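Local coordinates for protein putative enoyl-CoA hydratase/isomerase (Bordetella parapertussis, PDB 3ISA) that probably acts on acyl-CoA thioesters as a hydratase or isomerase of the crotonase family, though its own substrate and reaction remain unestablished, at residues Ser4-Ala16 and Thr21-Leu35. Numbering follows the deposited sequence.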
loop_
_atom_site.group_PDB
_atom_site.type_symbol
_atom_site.label_atom_id
_atom_site.label_comp_id
_atom_site.label_asym_id
_atom_site.label_seq_id
_atom_site.Cartn_x
_atom_site.Cartn_y
_atom_site.Cartn_z
ATOM N N SER D 4 1.177 -30.868 -33.960
ATOM C CA SER D 4 0.418 -31.293 -32.745
ATOM C C SER D 4 0.764 -32.727 -32.312
ATOM O O SER D 4 0.077 -33.325 -31.486
ATOM C CB SER D 4 -1.090 -31.125 -32.969
ATOM O OG SER D 4 -1.451 -29.755 -32.925
ATOM N N ALA D 5 1.840 -33.267 -32.870
ATOM C CA ALA D 5 2.288 -34.624 -32.541
ATOM C C ALA D 5 3.611 -34.664 -31.763
ATOM O O ALA D 5 4.126 -35.737 -31.411
ATOM C CB ALA D 5 2.392 -35.431 -33.814
ATOM N N SER D 6 4.166 -33.491 -31.487
ATOM C CA SER D 6 5.385 -33.413 -30.699
ATOM C C SER D 6 5.007 -33.347 -29.224
ATOM O O SER D 6 3.845 -33.107 -28.876
ATOM C CB SER D 6 6.239 -32.209 -31.111
ATOM O OG SER D 6 5.563 -30.986 -30.869
ATOM N N LEU D 7 5.987 -33.569 -28.367
ATOM C CA LEU D 7 5.785 -33.461 -26.950
ATOM C C LEU D 7 6.913 -32.569 -26.416
ATOM O O LEU D 7 7.894 -33.088 -25.887
ATOM C CB LEU D 7 5.829 -34.855 -26.313
ATOM C CG LEU D 7 5.471 -35.020 -24.829
ATOM C CD1 LEU D 7 3.954 -34.864 -24.616
ATOM C CD2 LEU D 7 5.983 -36.356 -24.306
ATOM N N PRO D 8 6.786 -31.230 -26.573
ATOM C CA PRO D 8 7.836 -30.334 -26.056
ATOM C C PRO D 8 7.869 -30.280 -24.520
ATOM O O PRO D 8 8.868 -29.852 -23.938
ATOM C CB PRO D 8 7.454 -28.965 -26.639
ATOM C CG PRO D 8 5.980 -29.038 -26.809
ATOM C CD PRO D 8 5.704 -30.471 -27.232
ATOM N N LEU D 9 6.774 -30.708 -23.892
ATOM C CA LEU D 9 6.685 -30.824 -22.437
ATOM C C LEU D 9 6.210 -32.220 -22.026
ATOM O O LEU D 9 5.076 -32.610 -22.340
ATOM C CB LEU D 9 5.706 -29.779 -21.876
ATOM C CG LEU D 9 5.563 -29.840 -20.351
ATOM C CD1 LEU D 9 6.868 -29.433 -19.682
ATOM C CD2 LEU D 9 4.377 -28.989 -19.863
ATOM N N ALA D 10 7.051 -32.951 -21.300
ATOM C CA ALA D 10 6.638 -34.249 -20.763
ATOM C C ALA D 10 6.146 -34.029 -19.355
ATOM O O ALA D 10 6.781 -33.301 -18.580
ATOM C CB ALA D 10 7.789 -35.236 -20.756
ATOM N N ILE D 11 5.017 -34.644 -19.015
ATOM C CA ILE D 11 4.497 -34.558 -17.650
ATOM C C ILE D 11 4.344 -35.962 -17.038
ATOM O O ILE D 11 3.615 -36.800 -17.565
ATOM C CB ILE D 11 3.172 -33.753 -17.535
ATOM C CG1 ILE D 11 3.265 -32.391 -18.256
ATOM C CG2 ILE D 11 2.778 -33.589 -16.035
ATOM C CD1 ILE D 11 1.887 -31.674 -18.453
ATOM N N GLU D 12 5.072 -36.210 -15.956
ATOM C CA GLU D 12 4.913 -37.426 -15.171
ATOM C C GLU D 12 4.014 -37.110 -13.979
ATOM O O GLU D 12 4.312 -36.213 -13.190
ATOM C CB GLU D 12 6.271 -37.944 -14.687
ATOM C CG GLU D 12 6.180 -39.126 -13.721
ATOM C CD GLU D 12 7.460 -39.355 -12.902
ATOM O OE1 GLU D 12 8.572 -39.062 -13.393
ATOM O OE2 GLU D 12 7.349 -39.838 -11.757
ATOM N N ARG D 13 2.921 -37.846 -13.849
ATOM C CA ARG D 13 1.989 -37.628 -12.768
ATOM C C ARG D 13 2.046 -38.751 -11.737
ATOM O O ARG D 13 1.855 -39.926 -12.065
ATOM C CB ARG D 13 0.567 -37.496 -13.310
ATOM C CG ARG D 13 0.436 -36.416 -14.373
ATOM C CD ARG D 13 -0.981 -36.313 -14.871
ATOM N NE ARG D 13 -1.184 -35.134 -15.712
ATOM C CZ ARG D 13 -0.897 -35.073 -17.010
ATOM N NH1 ARG D 13 -0.378 -36.119 -17.636
ATOM N NH2 ARG D 13 -1.129 -33.952 -17.690
ATOM N N ARG D 14 2.301 -38.369 -10.491
ATOM C CA ARG D 14 2.240 -39.274 -9.327
ATOM C C ARG D 14 1.369 -38.626 -8.230
ATOM O O ARG D 14 1.119 -37.417 -8.296
ATOM C CB ARG D 14 3.659 -39.560 -8.804
ATOM C CG ARG D 14 4.561 -40.282 -9.804
ATOM C CD ARG D 14 4.047 -41.686 -10.141
ATOM N NE ARG D 14 4.989 -42.397 -11.005
ATOM C CZ ARG D 14 4.982 -42.362 -12.333
ATOM N NH1 ARG D 14 4.063 -41.659 -12.991
ATOM N NH2 ARG D 14 5.905 -43.030 -13.009
ATOM N N PRO D 15 0.921 -39.406 -7.218
ATOM C CA PRO D 15 0.011 -38.827 -6.209
ATOM C C PRO D 15 0.572 -37.580 -5.501
ATOM O O PRO D 15 -0.153 -36.611 -5.345
ATOM C CB PRO D 15 -0.174 -39.969 -5.203
ATOM C CG PRO D 15 0.084 -41.221 -6.001
ATOM C CD PRO D 15 1.208 -40.827 -6.921
ATOM N N ALA D 16 1.848 -37.602 -5.115
ATOM C CA ALA D 16 2.442 -36.474 -4.370
ATOM C C ALA D 16 3.113 -35.406 -5.243
ATOM O O ALA D 16 3.434 -34.311 -4.756
ATOM C CB ALA D 16 3.425 -36.968 -3.314
ATOM N N THR D 21 9.007 -31.991 -17.367
ATOM C CA THR D 21 10.300 -32.031 -18.017
ATOM C C THR D 21 10.230 -31.262 -19.334
ATOM O O THR D 21 9.541 -31.681 -20.273
ATOM C CB THR D 21 10.788 -33.498 -18.239
ATOM O OG1 THR D 21 10.836 -34.183 -16.989
ATOM C CG2 THR D 21 12.172 -33.517 -18.903
ATOM N N LEU D 22 10.928 -30.120 -19.389
ATOM C CA LEU D 22 11.079 -29.376 -20.630
ATOM C C LEU D 22 11.854 -30.273 -21.577
ATOM O O LEU D 22 12.917 -30.779 -21.218
ATOM C CB LEU D 22 11.819 -28.054 -20.408
ATOM C CG LEU D 22 10.978 -26.923 -19.779
ATOM C CD1 LEU D 22 10.529 -27.237 -18.345
ATOM C CD2 LEU D 22 11.762 -25.616 -19.802
ATOM N N SER D 23 11.287 -30.488 -22.762
ATOM C CA SER D 23 11.729 -31.563 -23.634
ATOM C C SER D 23 11.967 -31.077 -25.059
ATOM O O SER D 23 11.396 -31.586 -26.029
ATOM C CB SER D 23 10.717 -32.709 -23.589
ATOM O OG SER D 23 10.667 -33.287 -22.296
ATOM N N ARG D 24 12.814 -30.062 -25.185
ATOM C CA ARG D 24 13.306 -29.649 -26.490
ATOM C C ARG D 24 14.846 -29.671 -26.447
ATOM O O ARG D 24 15.492 -28.629 -26.601
ATOM C CB ARG D 24 12.770 -28.267 -26.869
ATOM C CG ARG D 24 11.235 -28.158 -26.843
ATOM C CD ARG D 24 10.803 -26.786 -27.284
ATOM N NE ARG D 24 10.984 -26.609 -28.725
ATOM C CZ ARG D 24 11.395 -25.483 -29.311
ATOM N NH1 ARG D 24 11.701 -24.406 -28.584
ATOM N NH2 ARG D 24 11.503 -25.438 -30.632
ATOM N N PRO D 25 15.438 -30.866 -26.236
ATOM C CA PRO D 25 16.877 -30.895 -25.953
ATOM C C PRO D 25 17.795 -30.543 -27.137
ATOM O O PRO D 25 18.974 -30.298 -26.928
ATOM C CB PRO D 25 17.111 -32.334 -25.481
ATOM C CG PRO D 25 16.075 -33.129 -26.209
ATOM C CD PRO D 25 14.860 -32.229 -26.252
ATOM N N GLU D 26 17.258 -30.501 -28.358
ATOM C CA GLU D 26 18.037 -30.072 -29.531
ATOM C C GLU D 26 17.990 -28.549 -29.702
ATOM O O GLU D 26 18.716 -27.991 -30.531
ATOM C CB GLU D 26 17.551 -30.769 -30.816
ATOM C CG GLU D 26 17.462 -32.307 -30.725
ATOM C CD GLU D 26 18.774 -32.956 -30.283
ATOM O OE1 GLU D 26 19.751 -32.909 -31.064
ATOM O OE2 GLU D 26 18.827 -33.517 -29.159
ATOM N N LYS D 27 17.121 -27.898 -28.918
ATOM C CA LYS D 27 16.950 -26.443 -28.945
ATOM C C LYS D 27 17.246 -25.810 -27.574
ATOM O O LYS D 27 16.767 -24.718 -27.283
ATOM C CB LYS D 27 15.528 -26.075 -29.405
ATOM C CG LYS D 27 15.251 -26.254 -30.907
ATOM C CD LYS D 27 15.650 -25.021 -31.720
ATOM C CE LYS D 27 15.588 -25.273 -33.234
ATOM N NZ LYS D 27 14.208 -25.375 -33.772
ATOM N N ARG D 28 18.039 -26.506 -26.744
ATOM C CA ARG D 28 18.456 -26.053 -25.402
ATOM C C ARG D 28 17.258 -25.737 -24.489
ATOM O O ARG D 28 17.324 -24.856 -23.632
ATOM C CB ARG D 28 19.403 -24.840 -25.485
ATOM C CG ARG D 28 20.596 -25.007 -26.427
ATOM C CD ARG D 28 21.488 -23.763 -26.440
ATOM N NE ARG D 28 20.811 -22.589 -26.999
ATOM C CZ ARG D 28 21.076 -21.329 -26.653
ATOM N NH1 ARG D 28 22.012 -21.056 -25.749
ATOM N NH2 ARG D 28 20.403 -20.340 -27.216
ATOM N N ASN D 29 16.168 -26.479 -24.707
ATOM C CA ASN D 29 14.909 -26.316 -23.987
ATOM C C ASN D 29 14.371 -24.886 -24.036
ATOM O O ASN D 29 13.786 -24.396 -23.062
ATOM C CB ASN D 29 15.033 -26.848 -22.549
ATOM C CG ASN D 29 15.182 -28.384 -22.493
ATOM O OD1 ASN D 29 14.650 -29.102 -23.343
ATOM N ND2 ASN D 29 15.892 -28.877 -21.491
ATOM N N ALA D 30 14.575 -24.235 -25.180
ATOM C CA ALA D 30 14.151 -22.858 -25.368
ATOM C C ALA D 30 12.626 -22.799 -25.412
ATOM O O ALA D 30 11.964 -23.745 -25.827
ATOM C CB ALA D 30 14.747 -22.256 -26.636
ATOM N N LEU D 31 12.093 -21.681 -24.936
ATOM C CA LEU D 31 10.675 -21.519 -24.740
ATOM C C LEU D 31 10.023 -20.997 -26.000
ATOM O O LEU D 31 9.986 -19.791 -26.237
ATOM C CB LEU D 31 10.419 -20.583 -23.550
ATOM C CG LEU D 31 10.974 -21.082 -22.204
ATOM C CD1 LEU D 31 10.674 -20.027 -21.132
ATOM C CD2 LEU D 31 10.410 -22.478 -21.815
ATOM N N SER D 32 9.530 -21.928 -26.816
ATOM C CA SER D 32 8.642 -21.607 -27.919
ATOM C C SER D 32 7.261 -21.223 -27.376
ATOM O O SER D 32 6.936 -21.532 -26.225
ATOM C CB SER D 32 8.494 -22.832 -28.827
ATOM O OG SER D 32 7.944 -23.930 -28.117
ATOM N N ALA D 33 6.436 -20.588 -28.210
ATOM C CA ALA D 33 5.064 -20.304 -27.813
ATOM C C ALA D 33 4.368 -21.601 -27.378
ATOM O O ALA D 33 3.752 -21.639 -26.319
ATOM C CB ALA D 33 4.291 -19.591 -28.942
ATOM N N GLU D 34 4.552 -22.676 -28.158
ATOM C CA GLU D 34 3.966 -23.985 -27.862
ATOM C C GLU D 34 4.377 -24.552 -26.485
ATOM O O GLU D 34 3.528 -25.047 -25.733
ATOM C CB GLU D 34 4.289 -24.982 -28.995
ATOM C CG GLU D 34 3.414 -26.228 -28.976
ATOM C CD GLU D 34 3.992 -27.427 -29.739
ATOM O OE1 GLU D 34 5.175 -27.401 -30.157
ATOM O OE2 GLU D 34 3.247 -28.422 -29.900
ATOM N N LEU D 35 5.669 -24.495 -26.163
ATOM C CA LEU D 35 6.131 -24.964 -24.857
ATOM C C LEU D 35 5.551 -24.148 -23.688
ATOM O O LEU D 35 5.093 -24.734 -22.696
ATOM C CB LEU D 35 7.667 -25.017 -24.796
ATOM C CG LEU D 35 8.304 -25.484 -23.475
ATOM C CD1 LEU D 35 7.669 -26.780 -22.911
ATOM C CD2 LEU D 35 9.792 -25.693 -23.729
HETATM O O HOH W 1 3.564 -30.256 -31.982
HETATM O O HOH W 2 2.096 -30.831 -29.577
HETATM O O HOH W 3 7.427 -29.061 -30.660
HETATM O O HOH W 4 8.413 -35.433 -16.684
#
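A10 and T21 form an antiparallel hydrogen-bonded pair: T21 N gives to A10 O at 2.9 Å, and A10 N returns a bond to T21 O at 3.0 Å. One step along, S23 N donates to P8 O at 2.8 Å, tilted 34° from that carbonyl plane. Proline suits the position before the strand: its missing N-H is not used in pairing with 21-23, and its ring offers apolar surface. With S23 OG anti to its own carbonyl carbon (chi1 -65°), the short hydroxyl side chain reaches back to T21 O and donates from above the carbonyl plane, a second bond besides that from A10 N. The P8 ring lies between two side chains: its CB is 3.9 Å from R24 CG, while P8 CG meets the carboxylate oxygen E34 OE1 at 3.8 Å. E34, extended from the helix, faces S6 through waters; one bridges E34 OE1 to S6 OG, another E34 OE2 to S6 O. A carboxylate suits this exposed position because both oxygens accept from waters. L35 CD1 packs against L9 CB at 3.7 Å, branched apolar side chains suiting this buried side.

Further out, R24 NH1 donates to A30 O and forms a salt bridge with D68, and S32 OG caps L35 N. Strand 9-13 is outermost in the chain's six-stranded mixed sheet; its hairpin partner 17-22 continues to strand 53-58 through L22 bonding with A57, while L9 rests on A38 and L39 of helix 33-48.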